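Local coordinates for protein AA9 family lytic polysaccharide monooxygenase B (Heterobasidion irregulare TC 32-1, PDB 5NNS) that cuts cellulose and related polysaccharides by copper-dependent oxidation at C1 of the glycosidic linkage, using hydrogen peroxide or oxygen as cosubstrate, at residues I29-D34 with C170-V175. Numbering follows the deposited sequence.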
loop_
_atom_site.group_PDB
_atom_site.type_symbol
_atom_site.label_atom_id
_atom_site.label_comp_id
_atom_site.label_asym_id
_atom_site.label_seq_id
_atom_site.Cartn_x
_atom_site.Cartn_y
_atom_site.Cartn_z
ATOM N N ILE A 29 -7.543 -12.890 -3.250
ATOM C CA ILE A 29 -8.031 -11.727 -2.505
ATOM C C ILE A 29 -7.519 -10.405 -3.094
ATOM O O ILE A 29 -8.093 -9.343 -2.835
ATOM C CB ILE A 29 -7.696 -11.795 -0.995
ATOM C CG1 ILE A 29 -6.178 -11.812 -0.733
ATOM C CG2 ILE A 29 -8.377 -13.002 -0.363
ATOM C CD1 ILE A 29 -5.826 -11.496 0.705
ATOM N N GLN A 30 -6.444 -10.486 -3.878
ATOM C CA GLN A 30 -5.763 -9.318 -4.412
ATOM C C GLN A 30 -6.407 -8.800 -5.699
ATOM O O GLN A 30 -6.876 -9.587 -6.524
ATOM C CB GLN A 30 -4.300 -9.662 -4.681
ATOM C CG GLN A 30 -3.376 -8.467 -4.612
ATOM C CD GLN A 30 -1.942 -8.818 -4.893
ATOM O OE1 GLN A 30 -1.652 -9.629 -5.777
ATOM N NE2 GLN A 30 -1.026 -8.193 -4.156
ATOM N N ARG A 31 -6.417 -7.475 -5.860
ATOM C CA ARG A 31 -6.844 -6.839 -7.106
ATOM C C ARG A 31 -5.786 -7.042 -8.186
ATOM O O ARG A 31 -4.591 -7.168 -7.886
ATOM C CB ARG A 31 -7.111 -5.339 -6.909
ATOM C CG ARG A 31 -8.343 -5.009 -6.076
ATOM C CD ARG A 31 -9.597 -5.673 -6.631
ATOM N NE ARG A 31 -10.830 -5.015 -6.195
ATOM C CZ ARG A 31 -11.390 -3.947 -6.773
ATOM N NH1 ARG A 31 -10.842 -3.358 -7.837
ATOM N NH2 ARG A 31 -12.516 -3.456 -6.275
ATOM N N GLU A 32 -6.240 -7.085 -9.439
ATOM C CA GLU A 32 -5.371 -7.376 -10.575
ATOM C C GLU A 32 -4.325 -6.284 -10.746
ATOM O O GLU A 32 -4.665 -5.109 -10.782
ATOM C CB GLU A 32 -6.195 -7.504 -11.859
ATOM C CG GLU A 32 -5.397 -7.550 -13.160
ATOM C CD GLU A 32 -6.270 -7.778 -14.385
ATOM O OE1 GLU A 32 -7.488 -8.009 -14.230
ATOM O OE2 GLU A 32 -5.742 -7.720 -15.514
ATOM N N TRP A 33 -3.063 -6.685 -10.839
ATOM C CA TRP A 33 -1.982 -5.786 -11.232
ATOM C C TRP A 33 -1.136 -6.512 -12.268
ATOM O O TRP A 33 -0.740 -7.652 -12.056
ATOM C CB TRP A 33 -1.163 -5.334 -10.011
ATOM C CG TRP A 33 -0.521 -6.433 -9.188
ATOM C CD1 TRP A 33 -1.143 -7.302 -8.340
ATOM C CD2 TRP A 33 0.874 -6.739 -9.117
ATOM N NE1 TRP A 33 -0.222 -8.137 -7.756
ATOM C CE2 TRP A 33 1.026 -7.808 -8.211
ATOM C CE3 TRP A 33 2.015 -6.205 -9.729
ATOM C CZ2 TRP A 33 2.274 -8.373 -7.911
ATOM C CZ3 TRP A 33 3.267 -6.758 -9.426
ATOM C CH2 TRP A 33 3.380 -7.830 -8.521
ATOM N N ASP A 34 -0.863 -5.847 -13.386
ATOM C CA ASP A 34 -0.414 -6.523 -14.612
ATOM C C ASP A 34 1.088 -6.546 -14.916
ATOM O O ASP A 34 1.516 -7.337 -15.763
ATOM C CB ASP A 34 -1.162 -5.934 -15.811
ATOM C CG ASP A 34 -2.674 -6.114 -15.702
ATOM O OD1 ASP A 34 -3.112 -7.207 -15.300
ATOM O OD2 ASP A 34 -3.422 -5.163 -16.013
ATOM N N CYS A 170 -3.496 -3.925 -3.866
ATOM C CA CYS A 170 -4.697 -3.943 -3.023
ATOM C C CYS A 170 -5.187 -5.357 -2.765
ATOM O O CYS A 170 -5.110 -6.207 -3.646
ATOM C CB CYS A 170 -5.816 -3.165 -3.703
ATOM S SG CYS A 170 -5.536 -1.385 -3.725
ATOM N N ALA A 171 -5.698 -5.584 -1.557
ATOM C CA ALA A 171 -6.331 -6.846 -1.170
ATOM C C ALA A 171 -7.692 -6.551 -0.549
ATOM O O ALA A 171 -7.834 -5.567 0.176
ATOM C CB ALA A 171 -5.451 -7.590 -0.183
ATOM N N GLN A 172 -8.685 -7.395 -0.835
ATOM C CA GLN A 172 -10.030 -7.239 -0.260
ATOM C C GLN A 172 -10.123 -7.949 1.089
ATOM O O GLN A 172 -9.726 -9.106 1.211
ATOM C CB GLN A 172 -11.107 -7.768 -1.216
ATOM C CG GLN A 172 -11.208 -6.969 -2.507
ATOM C CD GLN A 172 -12.417 -7.307 -3.373
ATOM O OE1 GLN A 172 -12.524 -6.824 -4.494
ATOM N NE2 GLN A 172 -13.329 -8.119 -2.857
ATOM N N LEU A 173 -10.634 -7.244 2.097
ATOM C CA LEU A 173 -10.863 -7.819 3.420
ATOM C C LEU A 173 -12.327 -7.705 3.830
ATOM O O LEU A 173 -13.046 -6.818 3.367
ATOM C CB LEU A 173 -10.020 -7.114 4.484
ATOM C CG LEU A 173 -8.515 -6.970 4.284
ATOM C CD1 LEU A 173 -7.939 -6.171 5.441
ATOM C CD2 LEU A 173 -7.840 -8.326 4.162
ATOM N N ILE A 174 -12.753 -8.621 4.694
ATOM C CA ILE A 174 -13.962 -8.465 5.489
ATOM C C ILE A 174 -13.481 -8.328 6.933
ATOM O O ILE A 174 -12.952 -9.277 7.505
ATOM C CB ILE A 174 -14.928 -9.662 5.324
ATOM C CG1 ILE A 174 -15.364 -9.794 3.856
ATOM C CG2 ILE A 174 -16.157 -9.481 6.212
ATOM C CD1 ILE A 174 -16.084 -11.087 3.519
ATOM N N VAL A 175 -13.637 -7.132 7.502
ATOM C CA VAL A 175 -13.199 -6.850 8.865
ATOM C C VAL A 175 -14.356 -7.130 9.816
ATOM O O VAL A 175 -15.443 -6.578 9.649
ATOM C CB VAL A 175 -12.696 -5.395 9.007
ATOM C CG1 VAL A 175 -12.362 -5.057 10.454
ATOM C CG2 VAL A 175 -11.474 -5.181 8.121
HETATM O O HOH W 1 -3.575 -4.505 -6.672
#
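Q30 and A171 form a single antiparallel beta bridge, a non-hydrogen-bonded pair with CA atoms 4.1 Å apart, flanked by the backbone bonds Q172 N to I29 O (2.9 Å) and R31 N to C170 O (2.9 Å). Between R31 and C170 a water also accepts from C170 N and donates to R31 O, standing in for the second direct bond of that pair. Among the side chains, R31 and Q172 are joined by a hydrogen bond: NE of R31 gives its hydrogen to an in-plane lone pair of Q172 OE1 at 3.0 Å, while the guanidinium and amide planes stand 64° apart. A bend at chi2 (-55°) turns R31 CD away from an extended course, and its CG packs on C170 CB at 3.9 Å. Beyond this pair, R31 NH1 bonds to G53 O and NH2 to C96 O and A99 O, and Q172 NE2 reaches S62 OG and T97 OG1. An alanine at R31 would probably leave the carbonyls of G53, C96 and A99 and the OE1 of Q172 without their guanidinium donors. Q30 brings CG to 3.0 Å from C170 O, a tight approach; its OE1 accepts from F17 N and, from above the amide plane, from W33 NE1 (2.9 Å). I29 CD1 lies against A171 CB at 4.0 Å, beside Y7 of strand 4-9. The bridge thus ties the long loop after strand 12-15 to strand 165-176, which carries the copper ligand Y167 and C170, disulfide-bonded to C49, within the beta-sandwich of AA9 monooxygenases.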